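Long-range contacts in putative tryptophan halogenase (Xanthomonas campestris pv. campestris, PDB 6Y1W), which is probably a flavin-dependent halogenase that uses FAD to chlorinate or brominate an aromatic substrate, as in the tryptophan halogenase family: residues Y104-G112 with F136-Q147; A249-V257 with A299-Q308. All coordinates share one frame; numbering follows the deposited sequence. Where two conformers were deposited one is given.

Contact 1 (Y104-G112 with F136-Q147); sequences YIHSFGHTG and FGDYCLELRAAQ. With BUD ((2S,3S)-butane-2,3-diol), chain H.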
loop_
_atom_site.group_PDB
_atom_site.type_symbol
_atom_site.label_atom_id
_atom_site.label_comp_id
_atom_site.label_asym_id
_atom_site.label_seq_id
_atom_site.Cartn_x
_atom_site.Cartn_y
_atom_site.Cartn_z
ATOM N N TYR A 104 7.501 -14.499 24.277
ATOM C CA TYR A 104 8.198 -14.152 23.038
ATOM C C TYR A 104 8.280 -12.634 22.975
ATOM O O TYR A 104 7.696 -11.935 23.806
ATOM C CB TYR A 104 7.471 -14.718 21.778
ATOM C CG TYR A 104 6.163 -13.977 21.464
ATOM C CD1 TYR A 104 4.973 -14.254 22.158
ATOM C CD2 TYR A 104 6.132 -12.980 20.506
ATOM C CE1 TYR A 104 3.811 -13.565 21.903
ATOM C CE2 TYR A 104 4.981 -12.277 20.255
ATOM C CZ TYR A 104 3.819 -12.566 20.942
ATOM O OH TYR A 104 2.648 -11.854 20.693
ATOM N N ILE A 105 9.003 -12.133 21.971
ATOM C CA ILE A 105 9.133 -10.687 21.744
ATOM C C ILE A 105 8.580 -10.341 20.367
ATOM O O ILE A 105 8.889 -11.014 19.368
ATOM C CB ILE A 105 10.607 -10.229 21.859
ATOM C CG1 ILE A 105 11.094 -10.425 23.299
ATOM C CG2 ILE A 105 10.779 -8.746 21.450
ATOM C CD1 ILE A 105 12.641 -10.353 23.381
ATOM N N HIS A 106 7.787 -9.259 20.323
ATOM C CA HIS A 106 7.339 -8.637 19.086
ATOM C C HIS A 106 8.187 -7.385 18.927
ATOM O O HIS A 106 7.947 -6.383 19.607
ATOM C CB HIS A 106 5.861 -8.279 19.167
ATOM C CG HIS A 106 5.355 -7.546 17.966
ATOM N ND1 HIS A 106 4.151 -6.874 17.965
ATOM C CD2 HIS A 106 5.910 -7.348 16.747
ATOM C CE1 HIS A 106 3.977 -6.305 16.782
ATOM N NE2 HIS A 106 5.032 -6.563 16.032
ATOM N N SER A 107 9.142 -7.429 18.005
ATOM C CA SER A 107 10.080 -6.319 17.859
ATOM C C SER A 107 9.761 -5.536 16.603
ATOM O O SER A 107 9.006 -5.982 15.735
ATOM C CB SER A 107 11.532 -6.823 17.801
ATOM O OG SER A 107 11.802 -7.460 16.557
ATOM N N PHE A 108 10.373 -4.358 16.498
ATOM C CA PHE A 108 10.437 -3.664 15.225
ATOM C C PHE A 108 11.439 -4.362 14.317
ATOM O O PHE A 108 12.018 -5.400 14.663
ATOM C CB PHE A 108 10.808 -2.193 15.442
ATOM C CG PHE A 108 9.901 -1.480 16.414
ATOM C CD1 PHE A 108 8.517 -1.630 16.329
ATOM C CD2 PHE A 108 10.437 -0.671 17.414
ATOM C CE1 PHE A 108 7.678 -0.967 17.234
ATOM C CE2 PHE A 108 9.606 -0.026 18.329
ATOM C CZ PHE A 108 8.243 -0.154 18.235
ATOM N N GLY A 109 11.632 -3.832 13.121
ATOM C CA GLY A 109 12.619 -4.420 12.224
ATOM C C GLY A 109 12.074 -5.581 11.403
ATOM O O GLY A 109 10.878 -5.704 11.175
ATOM N N HIS A 110 12.990 -6.430 10.933
ATOM C CA HIS A 110 12.623 -7.537 10.061
ATOM C C HIS A 110 13.463 -8.723 10.488
ATOM O O HIS A 110 14.621 -8.564 10.875
ATOM C CB HIS A 110 12.876 -7.229 8.578
ATOM C CG HIS A 110 12.212 -8.197 7.636
ATOM N ND1 HIS A 110 10.856 -8.165 7.358
ATOM C CD2 HIS A 110 12.715 -9.241 6.929
ATOM C CE1 HIS A 110 10.554 -9.140 6.518
ATOM N NE2 HIS A 110 11.666 -9.808 6.240
ATOM N N THR A 111 12.879 -9.890 10.456
ATOM C CA THR A 111 13.624 -11.076 10.877
ATOM C C THR A 111 14.237 -11.708 9.643
ATOM O O THR A 111 13.517 -12.022 8.695
ATOM C CB THR A 111 12.699 -12.057 11.579
ATOM O OG1 THR A 111 12.091 -11.371 12.674
ATOM C CG2 THR A 111 13.536 -13.281 12.136
ATOM N N GLY A 112 15.561 -11.894 9.652
ATOM C CA GLY A 112 16.213 -12.631 8.571
ATOM C C GLY A 112 16.230 -11.853 7.266
ATOM O O GLY A 112 16.174 -10.621 7.232
ATOM N N PHE A 136 13.400 -18.240 16.308
ATOM C CA PHE A 136 13.123 -17.224 15.299
ATOM C C PHE A 136 13.686 -15.865 15.689
ATOM O O PHE A 136 14.160 -15.117 14.830
ATOM C CB PHE A 136 11.603 -17.113 15.091
ATOM C CG PHE A 136 11.205 -16.347 13.847
ATOM C CD1 PHE A 136 11.581 -16.801 12.602
ATOM C CD2 PHE A 136 10.413 -15.198 13.933
ATOM C CE1 PHE A 136 11.214 -16.130 11.443
ATOM C CE2 PHE A 136 10.042 -14.510 12.783
ATOM C CZ PHE A 136 10.444 -14.963 11.535
ATOM N N GLY A 137 13.649 -15.532 16.989
ATOM C CA GLY A 137 14.116 -14.210 17.415
ATOM C C GLY A 137 15.605 -13.985 17.225
ATOM O O GLY A 137 16.040 -12.836 17.111
ATOM N N ASP A 138 16.405 -15.063 17.162
ATOM C CA ASP A 138 17.848 -14.927 16.982
ATOM C C ASP A 138 18.239 -14.294 15.657
ATOM O O ASP A 138 19.402 -13.912 15.492
ATOM C CB ASP A 138 18.555 -16.296 17.055
ATOM C CG ASP A 138 18.600 -16.846 18.482
ATOM O OD1 ASP A 138 18.086 -16.172 19.388
ATOM O OD2 ASP A 138 19.109 -17.969 18.711
ATOM N N TYR A 139 17.312 -14.161 14.718
ATOM C CA TYR A 139 17.615 -13.637 13.395
ATOM C C TYR A 139 17.156 -12.191 13.204
ATOM O O TYR A 139 17.135 -11.716 12.074
ATOM C CB TYR A 139 17.005 -14.571 12.331
ATOM C CG TYR A 139 17.475 -16.001 12.552
ATOM C CD1 TYR A 139 18.741 -16.406 12.100
ATOM C CD2 TYR A 139 16.662 -16.936 13.194
ATOM C CE1 TYR A 139 19.184 -17.714 12.328
ATOM C CE2 TYR A 139 17.119 -18.252 13.421
ATOM C CZ TYR A 139 18.373 -18.616 12.964
ATOM O OH TYR A 139 18.864 -19.895 13.188
ATOM N N CYS A 140 16.833 -11.484 14.289
ATOM C CA CYS A 140 16.317 -10.113 14.240
ATOM C C CYS A 140 17.119 -9.225 15.193
ATOM O O CYS A 140 17.107 -9.456 16.412
ATOM C CB CYS A 140 14.845 -10.087 14.646
ATOM S SG CYS A 140 14.172 -8.419 14.619
ATOM N N LEU A 141 17.790 -8.208 14.646
ATOM C CA LEU A 141 18.657 -7.353 15.471
ATOM C C LEU A 141 17.868 -6.629 16.561
ATOM O O LEU A 141 18.280 -6.588 17.729
ATOM C CB LEU A 141 19.373 -6.328 14.584
ATOM C CG LEU A 141 20.194 -5.263 15.328
ATOM C CD1 LEU A 141 21.342 -5.905 16.118
ATOM C CD2 LEU A 141 20.678 -4.142 14.371
ATOM N N GLU A 142 16.746 -6.008 16.195
ATOM C CA GLU A 142 16.017 -5.245 17.209
ATOM C C GLU A 142 15.582 -6.135 18.355
ATOM O O GLU A 142 15.594 -5.723 19.527
ATOM C CB GLU A 142 14.800 -4.552 16.582
ATOM C CG GLU A 142 15.179 -3.335 15.753
ATOM C CD GLU A 142 15.598 -3.664 14.308
ATOM O OE1 GLU A 142 15.781 -4.846 13.924
ATOM O OE2 GLU A 142 15.705 -2.702 13.516
ATOM N N LEU A 143 15.181 -7.365 18.038
ATOM C CA LEU A 143 14.782 -8.311 19.072
ATOM C C LEU A 143 15.961 -8.626 19.987
ATOM O O LEU A 143 15.821 -8.619 21.220
ATOM C CB LEU A 143 14.232 -9.604 18.442
ATOM C CG LEU A 143 13.576 -10.573 19.446
ATOM C CD1 LEU A 143 12.376 -11.308 18.767
ATOM C CD2 LEU A 143 14.597 -11.594 19.969
ATOM N N ARG A 144 17.134 -8.878 19.399
ATOM C CA ARG A 144 18.300 -9.139 20.231
ATOM C C ARG A 144 18.662 -7.912 21.074
ATOM O O ARG A 144 19.125 -8.055 22.212
ATOM C CB ARG A 144 19.475 -9.561 19.359
ATOM C CG ARG A 144 19.302 -10.968 18.759
ATOM C CD ARG A 144 19.451 -12.054 19.818
ATOM N NE ARG A 144 20.847 -12.027 20.301
ATOM C CZ ARG A 144 21.228 -12.000 21.577
ATOM N NH1 ARG A 144 20.340 -12.019 22.564
ATOM N NH2 ARG A 144 22.539 -11.968 21.878
ATOM N N ALA A 145 18.440 -6.701 20.543
ATOM C CA ALA A 145 18.698 -5.507 21.344
ATOM C C ALA A 145 17.724 -5.401 22.514
ATOM O O ALA A 145 18.059 -4.844 23.575
ATOM C CB ALA A 145 18.619 -4.260 20.461
ATOM N N ALA A 146 16.512 -5.923 22.340
ATOM C CA ALA A 146 15.590 -5.999 23.468
ATOM C C ALA A 146 16.111 -6.964 24.513
ATOM O O ALA A 146 16.069 -6.670 25.705
ATOM C CB ALA A 146 14.189 -6.430 22.987
ATOM N N GLN A 147 16.622 -8.117 24.077
ATOM C CA GLN A 147 17.097 -9.104 25.037
ATOM C C GLN A 147 18.298 -8.607 25.813
ATOM O O GLN A 147 18.440 -8.949 26.994
ATOM C CB GLN A 147 17.465 -10.400 24.327
ATOM C CG GLN A 147 16.201 -11.053 23.795
ATOM C CD GLN A 147 16.497 -12.379 23.095
ATOM O OE1 GLN A 147 17.495 -12.527 22.398
ATOM N NE2 GLN A 147 15.588 -13.343 23.261
HETATM C C1 BUD H . 4.712 -0.645 14.715
HETATM O O1 BUD H . 4.381 -2.950 15.179
HETATM C C2 BUD H . 4.237 -1.989 14.160
HETATM O O2 BUD H . 4.641 -3.573 12.322
HETATM C C3 BUD H . 5.086 -2.378 12.945
HETATM C C4 BUD H . 5.037 -1.235 11.923
HETATM O O HOH W 1 17.809 -7.767 11.773
HETATM O O HOH W 2 15.713 -5.842 11.521
HETATM O O HOH W 3 12.089 -12.558 15.292
#
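The methyl CG2 of Thr-111 sits over one face of the Phe-136 ring, 3.6 Å from the ring centroid and 14° off its normal, a CH-pi contact made almost over the centre. Gly-112 O lies in plane at the edge of the His-110 ring, whose NE2 is hydrogen-bonded to Asp-114. The contact packs outermost strand 102-107 of the mixed sheet, and the loop after it, against helix 141-148 and the turn that leads into it in the tryptophan halogenase fold. Thr-111 OG1 lies beside the backbone N (chi1 -57°), leaving CG2 anti to it and turned to the aromatic face; OG1 is hydrogen-bonded to Asn-443 OD1 and accepts a hydrogen bond from a water. One direct hydrogen bond joins the backbones: Gly-112 N gives to Tyr-139 O (2.9 Å), the donor standing 39° out of the carbonyl plane. Along the strand, Ile-105 CB meets Leu-143 CD1 at 3.7 Å, and Ile-105 CD1 touches Gln-147 CG and, more loosely, Ala-146 CB. His-106 points away from the helix, its ND1 hydrogen-bonded to Glu-347, a predicted tryptophan-binding residue; it and Phe-108, in the following loop near the predicted active-site Lys-89, line a butanediol pocket. A water bridges His-110 N and Glu-142 OE1, while Glu-142 OE2 accepts from Asn-160 N. Ser-107 OG lies 3.2 Å from Cys-140 SG, the helix N-cap residue, and donates in plane to a lone pair of Phe-108 O at 2.8 Å.

Contact 2 (A249-V257 with A299-Q308); sequences ALAVQTESV and AAQVLEHNLQ. With BUD ((2S,3S)-butane-2,3-diol), chain I.
Helix 296-306 lies against one face of strand 248-254 in the mixed sheet, and the alternation of the strand puts Leu-250, Val-252 and Thr-254 toward it. Leu-250 CD1 does the touching at the upstream end, 3.6 Å from Ala-300 CB, with Ala-299 CB beside it. One turn on, Leu-303 CD2 fits between Leu-250 and Val-252, 4.0 Å from Val-252 CG1. That same CG1 meets both methyls of Leu-307, CD1 and CD2, each at 3.9 Å; its place between the backbone N and the carbonyl carbon (chi1 66°) sends it into this leucine. The two axes run at 32° to each other, roughly parallel, in a helix-on-sheet arrangement whose neighbouring strand 283-289 adds Ile-287 and Tyr-289 to the apolar layer. Past Leu-307 a water joins the polar atoms: it lies 2.8 Å from Thr-254 OG1, with Glu-255 O and Gln-308 O also close to it, and Asn-285 ND2 bonds to the same hydroxyl. Val-257 CG2 packs against Gln-308 NE2, the two side chains crossing at about a right angle. At the helix end, Asn-306 ND2 donates to Val-302 O at 2.8 Å, sharing that carbonyl with its own backbone N from the other face.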
loop_
_atom_site.group_PDB
_atom_site.type_symbol
_atom_site.label_atom_id
_atom_site.label_comp_id
_atom_site.label_asym_id
_atom_site.label_seq_id
_atom_site.Cartn_x
_atom_site.Cartn_y
_atom_site.Cartn_z
ATOM N N ALA A 249 -8.640 -0.114 33.795
ATOM C CA ALA A 249 -7.219 -0.208 34.089
ATOM C C ALA A 249 -6.936 0.435 35.441
ATOM O O ALA A 249 -7.681 1.303 35.919
ATOM C CB ALA A 249 -6.361 0.472 33.024
ATOM N N LEU A 250 -5.832 0.008 36.048
ATOM C CA LEU A 250 -5.260 0.687 37.208
ATOM C C LEU A 250 -3.817 1.009 36.854
ATOM O O LEU A 250 -3.105 0.117 36.384
ATOM C CB LEU A 250 -5.246 -0.220 38.449
ATOM C CG LEU A 250 -6.532 -0.363 39.239
ATOM C CD1 LEU A 250 -6.443 -1.585 40.172
ATOM C CD2 LEU A 250 -6.811 0.940 40.014
ATOM N N ALA A 251 -3.369 2.248 37.107
ATOM C CA ALA A 251 -2.026 2.640 36.687
ATOM C C ALA A 251 -1.249 3.203 37.870
ATOM O O ALA A 251 -1.823 3.859 38.743
ATOM C CB ALA A 251 -2.076 3.673 35.549
ATOM N N VAL A 252 0.056 2.944 37.903
ATOM C CA VAL A 252 0.883 3.411 39.028
ATOM C C VAL A 252 2.328 3.520 38.560
ATOM O O VAL A 252 2.824 2.657 37.827
ATOM C CB VAL A 252 0.772 2.461 40.241
ATOM C CG1 VAL A 252 1.382 1.071 39.911
ATOM C CG2 VAL A 252 1.467 3.084 41.490
ATOM N N GLN A 253 3.027 4.552 39.045
ATOM C CA GLN A 253 4.439 4.712 38.755
ATOM C C GLN A 253 5.266 4.127 39.893
ATOM O O GLN A 253 4.865 4.150 41.057
ATOM C CB GLN A 253 4.784 6.203 38.525
ATOM C CG GLN A 253 3.907 6.905 37.474
ATOM C CD GLN A 253 3.975 6.264 36.040
ATOM O OE1 GLN A 253 4.987 6.376 35.344
ATOM N NE2 GLN A 253 2.882 5.610 35.609
ATOM N N THR A 254 6.419 3.579 39.548
ATOM C CA THR A 254 7.309 3.046 40.575
ATOM C C THR A 254 8.706 3.589 40.348
ATOM O O THR A 254 9.068 3.998 39.245
ATOM C CB THR A 254 7.368 1.504 40.585
ATOM O OG1 THR A 254 7.640 1.012 39.250
ATOM C CG2 THR A 254 6.057 0.906 41.117
ATOM N N GLU A 255 9.532 3.552 41.400
ATOM C CA GLU A 255 10.912 3.940 41.161
ATOM C C GLU A 255 11.635 2.895 40.301
ATOM O O GLU A 255 11.288 1.703 40.274
ATOM C CB GLU A 255 11.659 4.158 42.494
ATOM C CG GLU A 255 11.815 2.937 43.261
ATOM C CD GLU A 255 12.152 3.195 44.750
ATOM O OE1 GLU A 255 12.635 4.301 45.138
ATOM O OE2 GLU A 255 11.924 2.254 45.521
ATOM N N SER A 256 12.650 3.360 39.584
ATOM C CA SER A 256 13.522 2.456 38.853
ATOM C C SER A 256 14.317 1.587 39.827
ATOM O O SER A 256 14.742 2.050 40.893
ATOM C CB SER A 256 14.483 3.259 37.983
ATOM O OG SER A 256 13.769 4.232 37.225
ATOM N N VAL A 257 14.524 0.329 39.451
ATOM C CA VAL A 257 15.323 -0.592 40.252
ATOM C C VAL A 257 16.563 -1.053 39.510
ATOM O O VAL A 257 17.260 -1.960 39.975
ATOM C CB VAL A 257 14.499 -1.802 40.717
ATOM C CG1 VAL A 257 13.370 -1.346 41.611
ATOM C CG2 VAL A 257 13.989 -2.624 39.541
ATOM N N ALA A 299 -7.749 -6.972 40.734
ATOM C CA ALA A 299 -6.771 -6.451 39.778
ATOM C C ALA A 299 -5.669 -5.686 40.499
ATOM O O ALA A 299 -4.492 -5.773 40.121
ATOM C CB ALA A 299 -7.463 -5.559 38.760
ATOM N N ALA A 300 -6.042 -4.906 41.526
ATOM C CA ALA A 300 -5.053 -4.171 42.313
ATOM C C ALA A 300 -4.066 -5.111 42.987
ATOM O O ALA A 300 -2.850 -4.850 42.987
ATOM C CB ALA A 300 -5.776 -3.276 43.330
ATOM N N GLN A 301 -4.554 -6.231 43.530
ATOM C CA GLN A 301 -3.667 -7.214 44.152
ATOM C C GLN A 301 -2.673 -7.786 43.152
ATOM O O GLN A 301 -1.484 -7.968 43.457
ATOM C CB GLN A 301 -4.478 -8.359 44.756
ATOM C CG GLN A 301 -5.231 -8.049 46.009
ATOM C CD GLN A 301 -6.141 -9.217 46.403
ATOM O OE1 GLN A 301 -7.354 -9.055 46.546
ATOM N NE2 GLN A 301 -5.554 -10.404 46.561
ATOM N N VAL A 302 -3.155 -8.151 41.967
ATOM C CA VAL A 302 -2.249 -8.695 40.956
ATOM C C VAL A 302 -1.191 -7.662 40.580
ATOM O O VAL A 302 -0.011 -7.978 40.468
ATOM C CB VAL A 302 -3.041 -9.146 39.718
ATOM C CG1 VAL A 302 -2.104 -9.461 38.567
ATOM C CG2 VAL A 302 -3.895 -10.349 40.051
ATOM N N LEU A 303 -1.610 -6.427 40.343
ATOM C CA LEU A 303 -0.649 -5.391 39.985
ATOM C C LEU A 303 0.392 -5.229 41.086
ATOM O O LEU A 303 1.599 -5.238 40.821
ATOM C CB LEU A 303 -1.375 -4.085 39.725
ATOM C CG LEU A 303 -0.470 -2.908 39.414
ATOM C CD1 LEU A 303 0.280 -3.231 38.120
ATOM C CD2 LEU A 303 -1.383 -1.731 39.244
ATOM N N GLU A 304 -0.064 -5.082 42.333
ATOM C CA GLU A 304 0.869 -4.930 43.452
ATOM C C GLU A 304 1.867 -6.076 43.503
ATOM O O GLU A 304 3.075 -5.861 43.694
ATOM C CB GLU A 304 0.088 -4.858 44.772
ATOM C CG GLU A 304 0.996 -4.918 45.991
ATOM C CD GLU A 304 1.794 -3.651 46.154
ATOM O OE1 GLU A 304 1.342 -2.611 45.622
ATOM O OE2 GLU A 304 2.858 -3.692 46.816
ATOM N N HIS A 305 1.387 -7.310 43.286
ATOM C CA HIS A 305 2.257 -8.474 43.356
ATOM C C HIS A 305 3.366 -8.417 42.315
ATOM O O HIS A 305 4.472 -8.901 42.563
ATOM C CB HIS A 305 1.427 -9.748 43.199
ATOM C CG HIS A 305 2.238 -11.006 43.112
ATOM N ND1 HIS A 305 2.818 -11.606 44.215
ATOM C CD2 HIS A 305 2.535 -11.800 42.053
ATOM C CE1 HIS A 305 3.451 -12.700 43.833
ATOM N NE2 HIS A 305 3.297 -12.841 42.526
ATOM N N ASN A 306 3.114 -7.780 41.174
ATOM C CA ASN A 306 4.094 -7.752 40.107
ATOM C C ASN A 306 4.982 -6.516 40.113
ATOM O O ASN A 306 5.926 -6.472 39.322
ATOM C CB ASN A 306 3.384 -7.833 38.737
ATOM C CG ASN A 306 2.896 -9.253 38.428
ATOM O OD1 ASN A 306 3.586 -10.021 37.779
ATOM N ND2 ASN A 306 1.731 -9.617 38.965
ATOM N N LEU A 307 4.713 -5.532 40.973
ATOM C CA LEU A 307 5.514 -4.309 40.992
ATOM C C LEU A 307 6.907 -4.595 41.524
ATOM O O LEU A 307 7.114 -5.503 42.337
ATOM C CB LEU A 307 4.859 -3.222 41.852
ATOM C CG LEU A 307 3.528 -2.634 41.345
ATOM C CD1 LEU A 307 3.009 -1.548 42.267
ATOM C CD2 LEU A 307 3.695 -2.064 39.950
ATOM N N GLN A 308 7.879 -3.873 40.974
ATOM C CA GLN A 308 9.225 -3.777 41.516
ATOM C C GLN A 308 9.476 -2.332 41.903
ATOM O O GLN A 308 9.117 -1.413 41.153
ATOM C CB GLN A 308 10.279 -4.206 40.513
ATOM C CG GLN A 308 10.178 -5.658 40.083
ATOM C CD GLN A 308 10.996 -5.903 38.840
ATOM O OE1 GLN A 308 10.455 -6.002 37.736
ATOM N NE2 GLN A 308 12.320 -5.965 39.004
HETATM C C1 BUD I . -7.723 -9.724 38.778
HETATM O O1 BUD I . -7.013 -11.898 38.201
HETATM C C2 BUD I . -7.433 -10.688 37.645
HETATM O O2 BUD I . -5.761 -11.079 35.984
HETATM C C3 BUD I . -6.300 -10.094 36.802
HETATM C C4 BUD I . -6.859 -9.000 35.894
HETATM O O HOH W 4 10.146 -0.277 38.949
#

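Contact 1 and contact 2 follow one another along the chain: both segments of 104-112 with 136-147 come before 249-257 and 299-308. Their centres are 27 Å apart and their nearest atoms about 13 Å, so they do not touch, yet both reach the same seven-stranded mixed sheet. Strand 102-107 forms one outermost strand of it, whereas strand 248-254 lies next to the last, between 283-289 and 316-319. Each contact thus sets a helix against a different region of one sheet. Contact 1 borders residues predicted to act in catalysis and substrate binding; contact 2 lies away from the predicted FAD and tryptophan sites, although Ala-299 and Val-302 line a butanediol pocket.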